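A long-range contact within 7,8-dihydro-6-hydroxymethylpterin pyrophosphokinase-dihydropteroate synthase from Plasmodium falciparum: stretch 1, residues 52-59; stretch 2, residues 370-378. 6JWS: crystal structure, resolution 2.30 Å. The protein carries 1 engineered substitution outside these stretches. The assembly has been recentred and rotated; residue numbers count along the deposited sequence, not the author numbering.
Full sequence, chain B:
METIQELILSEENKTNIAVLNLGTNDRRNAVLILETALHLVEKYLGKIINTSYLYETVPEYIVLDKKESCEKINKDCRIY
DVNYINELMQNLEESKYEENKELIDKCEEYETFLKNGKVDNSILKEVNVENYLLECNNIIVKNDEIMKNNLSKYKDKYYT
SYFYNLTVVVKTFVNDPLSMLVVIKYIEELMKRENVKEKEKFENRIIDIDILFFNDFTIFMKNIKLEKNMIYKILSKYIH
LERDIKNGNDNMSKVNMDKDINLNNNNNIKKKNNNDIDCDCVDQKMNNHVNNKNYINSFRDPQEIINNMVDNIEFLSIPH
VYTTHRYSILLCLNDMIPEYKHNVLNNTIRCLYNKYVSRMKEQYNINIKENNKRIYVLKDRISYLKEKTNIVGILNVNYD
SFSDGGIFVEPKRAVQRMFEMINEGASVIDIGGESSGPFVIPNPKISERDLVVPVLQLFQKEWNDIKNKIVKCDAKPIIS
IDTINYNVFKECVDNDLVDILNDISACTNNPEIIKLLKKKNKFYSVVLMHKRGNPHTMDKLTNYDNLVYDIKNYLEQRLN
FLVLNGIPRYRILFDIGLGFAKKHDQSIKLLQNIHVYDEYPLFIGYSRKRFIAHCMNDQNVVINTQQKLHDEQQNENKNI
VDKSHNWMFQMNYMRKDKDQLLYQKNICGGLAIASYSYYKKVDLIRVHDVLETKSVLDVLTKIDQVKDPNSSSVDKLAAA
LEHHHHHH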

# COMPACT_ATOMS: atom_id res chain seq x y z
N SER B 52 14.59 -28.06 -4.88
CA SER B 52 13.43 -27.25 -4.56
C SER B 52 13.92 -26.04 -3.79
O SER B 52 15.11 -25.95 -3.49
N TYR B 53 13.01 -25.12 -3.44
CA TYR B 53 13.30 -24.17 -2.38
C TYR B 53 13.57 -24.92 -1.08
O TYR B 53 13.24 -26.09 -0.91
N LEU B 54 14.14 -24.19 -0.13
CA LEU B 54 14.18 -24.58 1.26
C LEU B 54 12.85 -24.16 1.89
O LEU B 54 12.30 -23.13 1.50
N TYR B 55 12.35 -24.94 2.86
CA TYR B 55 11.08 -24.64 3.49
C TYR B 55 11.13 -24.85 4.99
O TYR B 55 11.71 -25.82 5.47
N GLU B 56 10.51 -23.94 5.74
CA GLU B 56 10.28 -24.16 7.15
C GLU B 56 8.86 -24.69 7.33
O GLU B 56 7.88 -24.03 6.96
N THR B 57 8.79 -25.88 7.92
CA THR B 57 7.62 -26.73 7.89
C THR B 57 7.11 -26.98 9.31
O THR B 57 7.88 -27.26 10.23
N VAL B 58 5.79 -26.88 9.47
CA VAL B 58 5.11 -27.32 10.67
C VAL B 58 4.48 -28.69 10.38
O VAL B 58 3.75 -28.83 9.40
N PRO B 59 4.76 -29.73 11.20
CA PRO B 59 4.21 -31.07 10.96
C PRO B 59 2.69 -31.14 10.86
O PRO B 59 1.98 -30.19 11.21
N GLU B 370 0.37 -20.75 5.34
CA GLU B 370 0.61 -19.86 6.47
C GLU B 370 1.85 -20.29 7.25
O GLU B 370 2.69 -19.46 7.59
N ASN B 371 1.94 -21.59 7.56
CA ASN B 371 3.01 -22.08 8.42
C ASN B 371 3.94 -23.01 7.65
O ASN B 371 4.57 -23.89 8.23
N ASN B 372 4.02 -22.85 6.33
CA ASN B 372 4.95 -23.63 5.54
C ASN B 372 5.67 -22.66 4.61
O ASN B 372 5.20 -22.39 3.51
N LYS B 373 6.78 -22.09 5.10
CA LYS B 373 7.35 -20.88 4.55
C LYS B 373 8.49 -21.21 3.59
O LYS B 373 9.43 -21.93 3.94
N ARG B 374 8.40 -20.62 2.39
CA ARG B 374 9.47 -20.63 1.40
C ARG B 374 10.66 -19.81 1.91
O ARG B 374 10.52 -18.68 2.39
N ILE B 375 11.87 -20.39 1.79
CA ILE B 375 13.09 -19.73 2.24
C ILE B 375 14.01 -19.49 1.04
O ILE B 375 14.14 -20.35 0.18
N TYR B 376 14.72 -18.35 1.05
CA TYR B 376 15.85 -18.16 0.14
C TYR B 376 17.11 -17.86 0.96
O TYR B 376 17.00 -17.51 2.14
N VAL B 377 18.30 -17.99 0.35
CA VAL B 377 19.54 -17.77 1.10
C VAL B 377 20.44 -16.75 0.39
O VAL B 377 20.73 -16.89 -0.80
N LEU B 378 20.85 -15.71 1.11
CA LEU B 378 21.73 -14.70 0.56
C LEU B 378 23.19 -15.08 0.80
O LEU B 378 24.04 -14.90 -0.07

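Two antiparallel strands more than 300 residues apart in sequence pair edge to edge, and their side chains pack laterally over the two faces of the resulting sheet, one face dominated by an arginine set among tyrosines, the other by an apolar cluster that gives way to a water-bridged charged pair. The backbone ladder fixes the register: Ile 375 N donates to Leu 54 O (2.8 Å), and Glu 56 and Lys 373 bond reciprocally, Glu 56 N to Lys 373 O and Lys 373 N to Glu 56 O, both at 2.9 Å.

Tyr 55 and Arg 374 share one face. Tyr 55 is in the m rotamer (chi1 -69°), and its end comes nearer the partner strand than its CA-to-CB bond suggests, so that Arg 374 NH1 donates a 2.7 Å hydrogen bond to Tyr 55 OH. This hydroxyl lies at the guanidinium edge, near its plane, where an N-H can point at it, at an N-H...O angle of 158°. Arg 374 leaves the backbone with chi1 t and then bends at chi2 (122°, between wells) and chi3 (p). Tyr 53, also m, points toward the other stretch and lays its ring against this bent chain: Tyr 53 CG is 3.2 Å from Arg 374 CD, Arg 374 NE sits over one face of the ring, and Tyr 53 CE2 lies over one face of the guanidinium. Arg 374 NH2 is satisfied elsewhere in the structure.

Farther along, Asn 372 (m, chi2 -72°) turns its amide end back toward stretch 1. Asn 372 OD1 receives two weak hydrogen bonds, from Thr 57 OG1 at 3.3 Å and from Val 58 N at 3.4 Å. Val 58 (t) points toward stretch 2, with Val 58 CG2 3.7 Å from CB of Asn 371, whose own CA-to-CB bond runs sideways.

On the face with Leu 54 and Ile 375, apolar contact begins close to the backbone, Leu 54 CB to Ile 375 CB at 3.8 Å. Leu 54, with chi1 off the wells at -131°, also brings CD1 to 4.2 Å from Val 377 CG2. The CG1-CD1 arm of Ile 375 (m, t) extends the other way, with Ile 375 CD1 3.9 Å from Glu 56 CB. Glu 56 (t, t) and Lys 373 (m, then t throughout) share this face, but the end of the lysine leads away; water 1 spans the gap, donating to Glu 56 OE2 at 2.5 Å and accepting from Lys 373 NZ at 3.0 Å.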

# COMPACT_ATOMS: atom_id res chain seq x y z
CB SER B 52 12.48 -28.07 -3.72
OG SER B 52 13.01 -28.25 -2.40
CB TYR B 53 12.20 -23.10 -2.26
CG TYR B 53 12.22 -22.13 -3.42
CD1 TYR B 53 13.15 -21.11 -3.48
CD2 TYR B 53 11.35 -22.30 -4.49
CE1 TYR B 53 13.21 -20.26 -4.57
CE2 TYR B 53 11.40 -21.47 -5.60
CZ TYR B 53 12.33 -20.43 -5.64
OH TYR B 53 12.43 -19.63 -6.75
CB LEU B 54 15.31 -23.76 1.88
CG LEU B 54 16.30 -24.56 2.69
CD1 LEU B 54 17.61 -23.79 2.86
CD2 LEU B 54 15.68 -24.88 4.05
CB TYR B 55 9.95 -25.49 2.91
CG TYR B 55 9.60 -25.15 1.48
CD1 TYR B 55 8.68 -24.15 1.19
CD2 TYR B 55 10.20 -25.81 0.42
CE1 TYR B 55 8.35 -23.84 -0.12
CE2 TYR B 55 9.87 -25.53 -0.88
CZ TYR B 55 8.95 -24.53 -1.16
OH TYR B 55 8.65 -24.24 -2.46
CB GLU B 56 10.48 -22.87 7.93
CG GLU B 56 9.93 -22.96 9.34
CD GLU B 56 10.19 -21.65 10.04
OE1 GLU B 56 11.36 -21.40 10.40
OE2 GLU B 56 9.24 -20.86 10.16
CB THR B 57 7.98 -28.02 7.13
OG1 THR B 57 7.58 -27.81 5.78
CG2 THR B 57 7.34 -29.26 7.69
CB VAL B 58 4.05 -26.31 11.15
CG1 VAL B 58 3.16 -26.88 12.25
CG2 VAL B 58 4.68 -25.00 11.61
CB PRO B 59 4.74 -31.91 12.13
CG PRO B 59 5.96 -31.16 12.60
CD PRO B 59 5.63 -29.69 12.38
CB GLU B 370 -0.59 -19.88 7.41
CG GLU B 370 -0.92 -18.54 8.03
CD GLU B 370 -2.11 -17.84 7.40
OE1 GLU B 370 -1.98 -17.36 6.25
OE2 GLU B 370 -3.19 -17.78 8.04
CB ASN B 371 2.47 -22.79 9.66
CG ASN B 371 1.74 -21.88 10.62
OD1 ASN B 371 2.07 -20.69 10.74
ND2 ASN B 371 0.76 -22.42 11.32
CB ASN B 372 4.25 -24.79 4.81
CG ASN B 372 3.74 -25.83 5.78
OD1 ASN B 372 4.53 -26.57 6.36
ND2 ASN B 372 2.43 -25.89 5.97
CB LYS B 373 7.88 -19.99 5.68
CG LYS B 373 6.81 -19.44 6.61
CD LYS B 373 7.35 -18.35 7.51
CE LYS B 373 6.36 -17.78 8.51
NZ LYS B 373 7.03 -16.78 9.38
CB ARG B 374 8.92 -20.18 0.05
CG ARG B 374 9.94 -20.23 -1.09
CD ARG B 374 9.43 -21.13 -2.20
NE ARG B 374 8.46 -20.44 -3.00
CZ ARG B 374 7.40 -20.98 -3.56
NH1 ARG B 374 7.13 -22.26 -3.43
NH2 ARG B 374 6.60 -20.19 -4.26
CB ILE B 375 13.76 -20.63 3.29
CG1 ILE B 375 13.02 -20.58 4.64
CG2 ILE B 375 15.24 -20.28 3.45
CD1 ILE B 375 13.41 -21.72 5.57
CB TYR B 376 15.56 -17.07 -0.90
CG TYR B 376 15.54 -15.66 -0.35
CD1 TYR B 376 14.41 -15.18 0.30
CD2 TYR B 376 16.63 -14.81 -0.45
CE1 TYR B 376 14.34 -13.89 0.79
CE2 TYR B 376 16.59 -13.51 0.06
CZ TYR B 376 15.43 -13.05 0.68
OH TYR B 376 15.32 -11.79 1.21
CB VAL B 377 20.28 -19.09 1.40
CG1 VAL B 377 21.60 -18.86 2.13
CG2 VAL B 377 19.42 -20.04 2.22
CB LEU B 378 21.43 -13.35 1.21
CG LEU B 378 20.13 -12.69 0.76
CD1 LEU B 378 19.83 -11.45 1.58
CD2 LEU B 378 20.19 -12.37 -0.73
O HOH W 1 8.86 -18.56 10.97